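Local atomic coordinates of YueI protein (Bacillus subtilis, PDB entry 2OHW), a protein that is of unknown function and belongs to the DUF1694 family, folding as a single chain with helices around a four-stranded mixed sheet. Residues M7-Y10 with L11-G14. Residues are numbered along the deposited sequence; the frame is centred on the assembly and turned at random.
Sequences MDLY and LQQG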
loop_
_atom_site.group_PDB
_atom_site.type_symbol
_atom_site.label_atom_id
_atom_site.label_comp_id
_atom_site.label_asym_id
_atom_site.label_seq_id
_atom_site.Cartn_x
_atom_site.Cartn_y
_atom_site.Cartn_z
ATOM N N MET A 7 2.758 15.007 8.487
ATOM C CA MET A 7 2.752 13.680 7.843
ATOM C C MET A 7 2.013 12.664 8.700
ATOM O O MET A 7 1.264 11.832 8.182
ATOM C CB MET A 7 4.182 13.206 7.571
ATOM C CG MET A 7 4.337 11.766 7.024
ATOM S SD MET A 7 3.531 11.440 5.408
ATOM C CE MET A 7 4.245 12.765 4.474
ATOM N N ASP A 8 2.221 12.728 10.012
ATOM C CA ASP A 8 1.510 11.852 10.924
ATOM C C ASP A 8 0.013 12.060 10.797
ATOM O O ASP A 8 -0.743 11.096 10.866
ATOM C CB ASP A 8 1.922 12.082 12.380
ATOM C CG ASP A 8 3.321 11.601 12.683
ATOM O OD1 ASP A 8 3.961 10.929 11.834
ATOM O OD2 ASP A 8 3.784 11.912 13.799
ATOM N N LEU A 9 -0.423 13.305 10.618
ATOM C CA LEU A 9 -1.838 13.580 10.502
ATOM C C LEU A 9 -2.360 13.014 9.187
ATOM O O LEU A 9 -3.423 12.389 9.159
ATOM C CB LEU A 9 -2.151 15.081 10.614
ATOM C CG LEU A 9 -3.660 15.353 10.765
ATOM C CD1 LEU A 9 -4.233 14.725 12.040
ATOM C CD2 LEU A 9 -3.999 16.834 10.724
ATOM N N TYR A 10 -1.599 13.204 8.116
ATOM C CA TYR A 10 -1.952 12.621 6.807
ATOM C C TYR A 10 -2.156 11.119 6.921
ATOM O O TYR A 10 -3.151 10.571 6.433
ATOM C CB TYR A 10 -0.837 12.927 5.812
ATOM C CG TYR A 10 -1.008 12.374 4.425
ATOM C CD1 TYR A 10 -1.784 13.048 3.483
ATOM C CD2 TYR A 10 -0.330 11.228 4.021
ATOM C CE1 TYR A 10 -1.923 12.559 2.191
ATOM C CE2 TYR A 10 -0.464 10.735 2.730
ATOM C CZ TYR A 10 -1.246 11.417 1.812
ATOM O OH TYR A 10 -1.354 10.959 0.506
ATOM N N LEU A 11 -1.216 10.452 7.574
ATOM C CA LEU A 11 -1.354 9.007 7.818
ATOM C C LEU A 11 -2.552 8.645 8.705
ATOM O O LEU A 11 -3.345 7.764 8.367
ATOM C CB LEU A 11 -0.068 8.439 8.415
ATOM C CG LEU A 11 1.190 8.546 7.547
ATOM C CD1 LEU A 11 2.381 8.173 8.382
ATOM C CD2 LEU A 11 1.061 7.591 6.348
ATOM N N GLN A 12 -2.711 9.347 9.821
ATOM C CA GLN A 12 -3.766 9.005 10.780
ATOM C C GLN A 12 -5.137 9.116 10.127
ATOM O O GLN A 12 -6.030 8.296 10.394
ATOM C CB GLN A 12 -3.657 9.931 11.998
ATOM C CG GLN A 12 -4.795 9.861 13.014
ATOM C CD GLN A 12 -4.510 10.773 14.181
ATOM O OE1 GLN A 12 -3.553 10.553 14.928
ATOM N NE2 GLN A 12 -5.311 11.817 14.322
ATOM N N GLN A 13 -5.286 10.102 9.246
ATOM C CA GLN A 13 -6.578 10.354 8.606
ATOM C C GLN A 13 -6.833 9.585 7.317
ATOM O O GLN A 13 -7.865 9.763 6.694
ATOM C CB GLN A 13 -6.770 11.845 8.385
ATOM C CG GLN A 13 -6.850 12.605 9.687
ATOM C CD GLN A 13 -7.447 13.966 9.515
ATOM O OE1 GLN A 13 -7.342 14.577 8.446
ATOM N NE2 GLN A 13 -8.054 14.476 10.587
ATOM N N GLY A 14 -5.899 8.731 6.918
ATOM C CA GLY A 14 -6.148 7.810 5.805
ATOM C C GLY A 14 -5.563 8.178 4.462
ATOM O O GLY A 14 -5.934 7.588 3.445
#
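Met7, Asp8 and Leu9 meet Leu11, Gln12 and Gln13 one turn on, a local i to i+4 contact in the last turns of helix 5-12, closed by a Schellman motif at Gly14. Three consecutive backbone hydrogen bonds define the helical part. Leu11 N reaches Met7 O at 2.9 Å and is nearly straight, with an N-H...O angle of 169°; Gln12 N to Asp8 O (2.8 Å) and Gln13 N to Leu9 O (3.0 Å) are more bent. The termination is read from Gly14, whose phi is +101° and whose amide turns back to Leu11 O at 3.1 Å.

Side chains sort onto two faces. On the inner one, Met7 SD lies 4.3 Å from Leu11 CG, a loose apolar contact, and Leu11 CG also packs at 3.3 Å against Met7 O, the same oxygen that accepts its amide. Leu28 of helix 22-28 meets both Leu11 and Tyr10, while Leu19 touches Met7 and Tyr10, joining this face to the following segments. Tyr10 CG stands anti to the backbone N (chi1 178°), which sets the ring beside its own carbonyl carbon, with CG and CD2 lying obliquely alongside Leu11 N; its hydroxyl hydrogen-bonds to Gly17 O. Tyr126 OH bonds to Leu11 O, tying the helix end to helix 124-129.

The exposed face carries Leu9, Gln12 and Gln13. Both glutamine chains are extended beyond CG and cross Leu9 at a slant, and its CD1 methyl approaches Gln12 NE2 to 3.9 Å and Gln13 NE2 to 4.1 Å.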